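Local coordinates for hypothetical protein SMU.776 (Streptococcus mutans, PDB 2B78) that is a putative S-adenosylmethionine-dependent methyltransferase that probably binds RNA, with a PUA-like domain and a Rossmann-like methyltransferase domain, at residues T48-K53 with W60-K65; L31-V36 with Y124-Y129. One frame throughout, in Å; residues are numbered along the deposited sequence.

Contact 1 (T48-K53 with W60-K65)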
ATOM      1  N   THR A  48      -2.223 -11.152  25.356  1.00 19.67           N
ATOM      2  CA  THR A  48      -1.425  -9.965  25.641  1.00 18.86           C
ATOM      3  C   THR A  48      -1.627  -9.010  24.477  1.00 17.93           C
ATOM      4  O   THR A  48      -1.661  -9.441  23.329  1.00 20.02           O
ATOM      5  CB  THR A  48       0.074 -10.337  25.754  1.00 18.90           C
ATOM      6  OG1 THR A  48       0.251 -11.270  26.829  1.00 17.78           O
ATOM      7  CG2 THR A  48       0.930  -9.096  26.016  1.00 18.34           C
ATOM      8  N   ALA A  49      -1.772  -7.721  24.764  1.00 16.40           N
ATOM      9  CA  ALA A  49      -1.977  -6.739  23.706  1.00 16.15           C
ATOM     10  C   ALA A  49      -1.392  -5.389  24.088  1.00 15.78           C
ATOM     11  O   ALA A  49      -0.962  -5.192  25.223  1.00 14.85           O
ATOM     12  CB  ALA A  49      -3.472  -6.592  23.426  1.00 15.41           C
ATOM     13  N   TYR A  50      -1.363  -4.462  23.136  1.00 15.14           N
ATOM     14  CA  TYR A  50      -0.877  -3.125  23.435  1.00 14.50           C
ATOM     15  C   TYR A  50      -1.877  -2.117  22.894  1.00 14.59           C
ATOM     16  O   TYR A  50      -2.524  -2.347  21.868  1.00 12.41           O
ATOM     17  CB  TYR A  50       0.540  -2.888  22.869  1.00 14.18           C
ATOM     18  CG  TYR A  50       0.667  -2.548  21.392  1.00 14.46           C
ATOM     19  CD1 TYR A  50       0.265  -1.307  20.896  1.00 13.59           C
ATOM     20  CD2 TYR A  50       1.248  -3.451  20.500  1.00 15.64           C
ATOM     21  CE1 TYR A  50       0.439  -0.973  19.547  1.00 15.35           C
ATOM     22  CE2 TYR A  50       1.431  -3.126  19.146  1.00 14.49           C
ATOM     23  CZ  TYR A  50       1.027  -1.888  18.680  1.00 14.93           C
ATOM     24  OH  TYR A  50       1.219  -1.550  17.358  1.00 14.12           O
ATOM     25  N   LEU A  51      -2.024  -1.009  23.611  1.00 15.16           N
ATOM     26  CA  LEU A  51      -2.947   0.034  23.212  1.00 15.44           C
ATOM     27  C   LEU A  51      -2.209   1.236  22.652  1.00 16.00           C
ATOM     28  O   LEU A  51      -1.174   1.636  23.171  1.00 15.21           O
ATOM     29  CB  LEU A  51      -3.795   0.488  24.405  1.00 15.65           C
ATOM     30  CG  LEU A  51      -4.656  -0.558  25.114  1.00 15.45           C
ATOM     31  CD1 LEU A  51      -5.415   0.105  26.256  1.00 12.56           C
ATOM     32  CD2 LEU A  51      -5.624  -1.186  24.122  1.00 15.26           C
ATOM     33  N   SER A  52      -2.757   1.797  21.583  1.00 16.71           N
ATOM     34  CA  SER A  52      -2.208   2.982  20.950  1.00 18.88           C
ATOM     35  C   SER A  52      -3.155   3.315  19.818  1.00 20.92           C
ATOM     36  O   SER A  52      -3.613   2.427  19.098  1.00 20.28           O
ATOM     37  CB  SER A  52      -0.798   2.725  20.411  1.00 19.58           C
ATOM     38  OG  SER A  52      -0.198   3.943  19.988  1.00 18.48           O
ATOM     39  N   LYS A  53      -3.468   4.594  19.665  1.00 22.62           N
ATOM     40  CA  LYS A  53      -4.384   5.004  18.619  1.00 25.10           C
ATOM     41  C   LYS A  53      -3.767   4.879  17.236  1.00 25.63           C
ATOM     42  O   LYS A  53      -2.651   5.344  16.989  1.00 26.81           O
ATOM     43  CB  LYS A  53      -4.855   6.439  18.873  1.00 28.23           C
ATOM     44  CG  LYS A  53      -6.044   6.507  19.831  1.00 31.22           C
ATOM     45  CD  LYS A  53      -6.370   7.934  20.259  1.00 33.95           C
ATOM     46  CE  LYS A  53      -5.516   8.372  21.445  1.00 34.39           C
ATOM     47  NZ  LYS A  53      -5.907   9.726  21.946  1.00 34.09           N
ATOM     48  N   TRP A  60      -3.548  -3.504  19.264  1.00 14.79           N
ATOM     49  CA  TRP A  60      -3.354  -4.783  18.584  1.00 15.49           C
ATOM     50  C   TRP A  60      -3.096  -5.917  19.556  1.00 16.84           C
ATOM     51  O   TRP A  60      -2.415  -5.737  20.567  1.00 18.41           O
ATOM     52  CB  TRP A  60      -2.138  -4.730  17.654  1.00 11.74           C
ATOM     53  CG  TRP A  60      -2.228  -3.761  16.551  1.00 11.34           C
ATOM     54  CD1 TRP A  60      -1.812  -2.453  16.557  1.00  9.83           C
ATOM     55  CD2 TRP A  60      -2.755  -4.009  15.246  1.00  8.69           C
ATOM     56  NE1 TRP A  60      -2.050  -1.879  15.333  1.00 10.65           N
ATOM     57  CE2 TRP A  60      -2.628  -2.812  14.510  1.00 10.16           C
ATOM     58  CE3 TRP A  60      -3.324  -5.128  14.628  1.00  8.32           C
ATOM     59  CZ2 TRP A  60      -3.049  -2.705  13.179  1.00  8.85           C
ATOM     60  CZ3 TRP A  60      -3.744  -5.020  13.310  1.00  7.46           C
ATOM     61  CH2 TRP A  60      -3.603  -3.816  12.600  1.00  9.05           C
ATOM     62  N   LEU A  61      -3.617  -7.093  19.233  1.00 17.65           N
ATOM     63  CA  LEU A  61      -3.371  -8.267  20.052  1.00 18.93           C
ATOM     64  C   LEU A  61      -1.951  -8.683  19.692  1.00 20.32           C
ATOM     65  O   LEU A  61      -1.605  -8.746  18.512  1.00 19.75           O
ATOM     66  CB  LEU A  61      -4.331  -9.398  19.683  1.00 18.19           C
ATOM     67  CG  LEU A  61      -3.986 -10.772  20.269  1.00 18.40           C
ATOM     68  CD1 LEU A  61      -4.223 -10.775  21.777  1.00 17.62           C
ATOM     69  CD2 LEU A  61      -4.830 -11.840  19.591  1.00 19.17           C
ATOM     70  N   ILE A  62      -1.129  -8.959  20.698  1.00 22.12           N
ATOM     71  CA  ILE A  62       0.246  -9.381  20.460  1.00 24.78           C
ATOM     72  C   ILE A  62       0.322 -10.901  20.427  1.00 25.44           C
ATOM     73  O   ILE A  62       0.950 -11.491  19.549  1.00 25.69           O
ATOM     74  CB  ILE A  62       1.188  -8.874  21.571  1.00 26.52           C
ATOM     75  CG1 ILE A  62       1.269  -7.346  21.525  1.00 27.18           C
ATOM     76  CG2 ILE A  62       2.563  -9.502  21.409  1.00 27.16           C
ATOM     77  CD1 ILE A  62       2.133  -6.746  22.615  1.00 29.39           C
ATOM     78  N   SER A  63      -0.324 -11.532  21.397  1.00 26.19           N
ATOM     79  CA  SER A  63      -0.323 -12.984  21.487  1.00 26.82           C
ATOM     80  C   SER A  63      -1.450 -13.447  22.400  1.00 26.60           C
ATOM     81  O   SER A  63      -1.922 -12.690  23.239  1.00 26.33           O
ATOM     82  CB  SER A  63       1.016 -13.467  22.043  1.00 27.17           C
ATOM     83  OG  SER A  63       0.962 -14.849  22.352  1.00 29.38           O
ATOM     84  N   PRO A  64      -1.918 -14.690  22.223  1.00 27.45           N
ATOM     85  CA  PRO A  64      -2.995 -15.203  23.072  1.00 29.36           C
ATOM     86  C   PRO A  64      -2.434 -15.725  24.395  1.00 30.57           C
ATOM     87  O   PRO A  64      -3.174 -16.213  25.254  1.00 31.41           O
ATOM     88  CB  PRO A  64      -3.607 -16.308  22.215  1.00 28.57           C
ATOM     89  CG  PRO A  64      -2.422 -16.829  21.472  1.00 29.28           C
ATOM     90  CD  PRO A  64      -1.715 -15.562  21.053  1.00 28.74           C
ATOM     91  N   LYS A  65      -1.117 -15.608  24.547  1.00 31.91           N
ATOM     92  CA  LYS A  65      -0.439 -16.055  25.755  1.00 33.45           C
ATOM     93  C   LYS A  65       0.157 -14.879  26.509  1.00 34.26           C
ATOM     94  O   LYS A  65       0.164 -13.746  26.019  1.00 33.99           O
ATOM     95  CB  LYS A  65       0.688 -17.038  25.409  1.00 33.79           C
ATOM     96  CG  LYS A  65       0.226 -18.305  24.716  1.00 35.14           C
ATOM     97  CD  LYS A  65       1.361 -19.305  24.585  1.00 36.06           C
ATOM     98  CE  LYS A  65       0.880 -20.592  23.929  1.00 36.16           C
ATOM     99  NZ  LYS A  65       1.992 -21.561  23.738  1.00 36.19           N
TER
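Tyr50 and Trp60 form a hydrogen-bonded pair of the antiparallel hairpin 45-54/57-63, in the PUA-like domain, and their side chains run side by side in the same direction. Tyr50 CG sits between its backbone N and carbonyl carbon (chi1 80°), while Trp60 CG lies beside its own N (chi1 -63°). Trp60 CB lies over one face of the phenol, and Trp60 CD1 comes to 3.3 Å from Tyr50 OH. The ring planes meet obliquely at 50°. Ile62 suits the phenol's edge because its straight chain extends CD1 to within 4.0 Å of Tyr50 CD2. Tyr50 OH and Trp60 NE1, polar tips on largely apolar groups, bond to Gly108 O and Gln54 OE1.

At the other end a classic bulge sets Ile62 and Ser63 against Thr48, whose O accepts from both Ile62 N (2.7 Å) and Ser63 N (3.1 Å). Thr48 adds a hydroxyl to its backbone bonds, OG1 donating to Lys65 O at 2.6 Å. Ser63 OG shapes the exit as an ST turn, accepting from Lys65 N. Strand 34-39 flanks 45-54, strand 20-22 flanks 57-63, Tyr73 of helix 71-83 packs on Ile62 and Ser63, and Val128 of helix 126-130 touches Tyr50.

Contact 2 (L31-V36 with Y124-Y129)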
ATOM      1  N   LEU A  31      -7.807   3.788  28.789  1.00 39.17           N
ATOM      2  CA  LEU A  31      -6.393   3.440  28.753  1.00 38.72           C
ATOM      3  C   LEU A  31      -5.789   3.716  27.380  1.00 38.80           C
ATOM      4  O   LEU A  31      -6.511   3.808  26.382  1.00 39.13           O
ATOM      5  CB  LEU A  31      -6.223   1.952  29.085  1.00 38.64           C
ATOM      6  CG  LEU A  31      -7.200   1.322  30.081  1.00 39.04           C
ATOM      7  CD1 LEU A  31      -6.981  -0.182  30.148  1.00 39.53           C
ATOM      8  CD2 LEU A  31      -7.024   1.950  31.447  1.00 39.93           C
ATOM      9  N   ASP A  32      -4.463   3.849  27.335  1.00 38.35           N
ATOM     10  CA  ASP A  32      -3.754   4.082  26.079  1.00 37.18           C
ATOM     11  C   ASP A  32      -2.233   3.963  26.238  1.00 35.66           C
ATOM     12  O   ASP A  32      -1.695   4.121  27.333  1.00 35.40           O
ATOM     13  CB  ASP A  32      -4.116   5.454  25.496  1.00 37.06           C
ATOM     14  CG  ASP A  32      -3.746   5.570  24.026  1.00 38.54           C
ATOM     15  OD1 ASP A  32      -3.597   4.514  23.368  1.00 38.49           O
ATOM     16  OD2 ASP A  32      -3.618   6.708  23.517  1.00 39.41           O
ATOM     17  N   ASN A  33      -1.560   3.660  25.131  1.00 34.80           N
ATOM     18  CA  ASN A  33      -0.108   3.500  25.086  1.00 32.99           C
ATOM     19  C   ASN A  33       0.497   2.692  26.219  1.00 31.57           C
ATOM     20  O   ASN A  33       1.212   3.220  27.068  1.00 31.00           O
ATOM     21  CB  ASN A  33       0.574   4.863  25.001  1.00 33.34           C
ATOM     22  CG  ASN A  33       0.848   5.283  23.570  1.00 33.53           C
ATOM     23  OD1 ASN A  33      -0.074   5.422  22.759  1.00 33.12           O
ATOM     24  ND2 ASN A  33       2.119   5.485  23.249  1.00 34.15           N
ATOM     25  N   GLN A  34       0.216   1.397  26.220  1.00 29.75           N
ATOM     26  CA  GLN A  34       0.743   0.507  27.242  1.00 28.84           C
ATOM     27  C   GLN A  34       0.333  -0.910  26.895  1.00 27.66           C
ATOM     28  O   GLN A  34      -0.595  -1.121  26.107  1.00 27.18           O
ATOM     29  CB  GLN A  34       0.190   0.885  28.622  1.00 29.11           C
ATOM     30  CG  GLN A  34      -1.333   0.863  28.723  1.00 30.53           C
ATOM     31  CD  GLN A  34      -1.844   1.310  30.086  1.00 32.25           C
ATOM     32  OE1 GLN A  34      -1.622   0.647  31.103  1.00 32.14           O
ATOM     33  NE2 GLN A  34      -2.528   2.448  30.112  1.00 33.96           N
ATOM     34  N   VAL A  35       1.044  -1.875  27.463  1.00 25.84           N
ATOM     35  CA  VAL A  35       0.730  -3.278  27.242  1.00 24.86           C
ATOM     36  C   VAL A  35      -0.378  -3.623  28.230  1.00 24.77           C
ATOM     37  O   VAL A  35      -0.370  -3.144  29.366  1.00 25.13           O
ATOM     38  CB  VAL A  35       1.961  -4.171  27.516  1.00 24.98           C
ATOM     39  CG1 VAL A  35       1.588  -5.638  27.376  1.00 23.77           C
ATOM     40  CG2 VAL A  35       3.080  -3.819  26.545  1.00 24.88           C
ATOM     41  N   VAL A  36      -1.348  -4.420  27.797  1.00 23.40           N
ATOM     42  CA  VAL A  36      -2.438  -4.812  28.680  1.00 22.54           C
ATOM     43  C   VAL A  36      -2.706  -6.291  28.489  1.00 23.65           C
ATOM     44  O   VAL A  36      -2.150  -6.918  27.584  1.00 23.26           O
ATOM     45  CB  VAL A  36      -3.744  -4.028  28.382  1.00 22.24           C
ATOM     46  CG1 VAL A  36      -3.500  -2.524  28.525  1.00 21.47           C
ATOM     47  CG2 VAL A  36      -4.254  -4.359  26.975  1.00 21.01           C
ATOM     48  N   TYR A 124       3.406   3.217  12.732  1.00 17.65           N
ATOM     49  CA  TYR A 124       2.020   3.665  12.620  1.00 18.43           C
ATOM     50  C   TYR A 124       1.362   4.184  13.895  1.00 18.50           C
ATOM     51  O   TYR A 124       0.229   4.667  13.853  1.00 18.66           O
ATOM     52  CB  TYR A 124       1.156   2.545  12.022  1.00 18.28           C
ATOM     53  CG  TYR A 124       1.481   2.244  10.580  1.00 17.92           C
ATOM     54  CD1 TYR A 124       2.720   1.717  10.224  1.00 18.47           C
ATOM     55  CD2 TYR A 124       0.555   2.496   9.567  1.00 19.70           C
ATOM     56  CE1 TYR A 124       3.033   1.446   8.895  1.00 19.05           C
ATOM     57  CE2 TYR A 124       0.861   2.227   8.227  1.00 19.59           C
ATOM     58  CZ  TYR A 124       2.103   1.702   7.905  1.00 19.94           C
ATOM     59  OH  TYR A 124       2.421   1.427   6.596  1.00 20.85           O
ATOM     60  N   ASN A 125       2.050   4.081  15.028  1.00 17.92           N
ATOM     61  CA  ASN A 125       1.487   4.583  16.273  1.00 17.85           C
ATOM     62  C   ASN A 125       2.588   4.965  17.262  1.00 18.57           C
ATOM     63  O   ASN A 125       3.727   4.511  17.144  1.00 17.39           O
ATOM     64  CB  ASN A 125       0.509   3.561  16.879  1.00 17.37           C
ATOM     65  CG  ASN A 125       1.174   2.258  17.272  1.00 18.53           C
ATOM     66  OD1 ASN A 125       1.969   2.210  18.212  1.00 18.29           O
ATOM     67  ND2 ASN A 125       0.838   1.179  16.558  1.00 18.29           N
ATOM     68  N   SER A 126       2.252   5.813  18.230  1.00 18.42           N
ATOM     69  CA  SER A 126       3.245   6.268  19.198  1.00 18.34           C
ATOM     70  C   SER A 126       3.839   5.170  20.071  1.00 18.47           C
ATOM     71  O   SER A 126       4.998   5.268  20.497  1.00 18.94           O
ATOM     72  CB  SER A 126       2.656   7.362  20.089  1.00 18.41           C
ATOM     73  OG  SER A 126       1.499   6.912  20.765  1.00 18.11           O
ATOM     74  N   PHE A 127       3.068   4.128  20.358  1.00 18.24           N
ATOM     75  CA  PHE A 127       3.602   3.062  21.194  1.00 17.10           C
ATOM     76  C   PHE A 127       4.791   2.337  20.573  1.00 18.21           C
ATOM     77  O   PHE A 127       5.849   2.217  21.204  1.00 19.14           O
ATOM     78  CB  PHE A 127       2.537   2.036  21.545  1.00 15.32           C
ATOM     79  CG  PHE A 127       3.042   0.953  22.454  1.00 14.78           C
ATOM     80  CD1 PHE A 127       3.329   1.227  23.789  1.00 15.89           C
ATOM     81  CD2 PHE A 127       3.284  -0.325  21.966  1.00 12.37           C
ATOM     82  CE1 PHE A 127       3.853   0.244  24.627  1.00 13.79           C
ATOM     83  CE2 PHE A 127       3.806  -1.317  22.790  1.00 13.65           C
ATOM     84  CZ  PHE A 127       4.093  -1.030  24.126  1.00 15.18           C
ATOM     85  N   VAL A 128       4.635   1.829  19.354  1.00 17.35           N
ATOM     86  CA  VAL A 128       5.753   1.129  18.731  1.00 16.88           C
ATOM     87  C   VAL A 128       6.917   2.088  18.554  1.00 17.74           C
ATOM     88  O   VAL A 128       8.080   1.693  18.637  1.00 19.73           O
ATOM     89  CB  VAL A 128       5.388   0.524  17.363  1.00 14.81           C
ATOM     90  CG1 VAL A 128       4.351  -0.572  17.541  1.00 13.94           C
ATOM     91  CG2 VAL A 128       4.878   1.606  16.433  1.00 14.82           C
ATOM     92  N   TYR A 129       6.605   3.355  18.321  1.00 17.89           N
ATOM     93  CA  TYR A 129       7.652   4.343  18.141  1.00 19.21           C
ATOM     94  C   TYR A 129       8.468   4.468  19.424  1.00 19.78           C
ATOM     95  O   TYR A 129       9.689   4.541  19.378  1.00 20.72           O
ATOM     96  CB  TYR A 129       7.041   5.698  17.766  1.00 19.41           C
ATOM     97  CG  TYR A 129       8.075   6.740  17.424  1.00 18.98           C
ATOM     98  CD1 TYR A 129       8.905   6.579  16.316  1.00 19.17           C
ATOM     99  CD2 TYR A 129       8.268   7.859  18.237  1.00 19.80           C
ATOM    100  CE1 TYR A 129       9.911   7.498  16.023  1.00 17.92           C
ATOM    101  CE2 TYR A 129       9.271   8.790  17.951  1.00 20.10           C
ATOM    102  CZ  TYR A 129      10.087   8.599  16.845  1.00 18.55           C
ATOM    103  OH  TYR A 129      11.092   9.491  16.563  1.00 17.90           O
TER
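Asn33 C, Gln34 N and Val35 CG2 approach the Phe127 ring obliquely; outside the two segments the ring stacks with Tyr50 of strand 45-54. The second flat group, the Asn33 amide, meets Ser126 OG, which lies 15° out of the amide plane. Two motifs come together here: the G1 beta bulge of Asn33 and Gln34 opposite Leu51, and the N-terminus of helix 126-130, capped by Asn125.

Asn33 has a left-handed backbone (phi 44°), a conformation that asparagine tolerates better than most residues with a side chain, and its amide can donate and accept at once. ND2 donates to Ser126 OG at 2.9 Å along a bent path, and also to Gln130 OE1; OD1 is bonded to Ser52 OG. The amide thus ties the bulge both to the first turn of the helix and to the adjacent strand.

Phe127 supplies the apolar part. Its CG is anti to the backbone N (chi1 -178°), and the ring comes to the strand with CD1 4.0 Å from Gln34 N and CZ 3.8 Å from Val35 CG2. Valine offers a compact branch here, touching the ring with a single methyl. Asparagine is also well suited to the cap, its short side chain folding back over the first turn: Asn125 OD1 accepts from Val128 N at 2.9 Å in a nearly straight bond.

In the fold
Contacts 1 and 2 have centres about 9 Å apart and meet on strand 45-54: segment 48-53 of contact 1 is touched by both segments of contact 2. That strand pairs with 57-63 along one edge and with 34-39 along the other, where Val36 N lies 2.7 Å from Ala49 O, probably hydrogen-bonded. From the helix side, Tyr50 OH and Asn125 ND2 are 2.9 Å apart, another probable hydrogen bond. Contact 1 pairs two neighbouring strands within the sheet of the PUA-like domain, whereas contact 2 fastens that sheet to segment 124-129, which follows strand 118-123 of a separate sheet. Both lie away from Asp242, Arg246, Asp271 and Val272, the S-adenosylhomocysteine-binding residues.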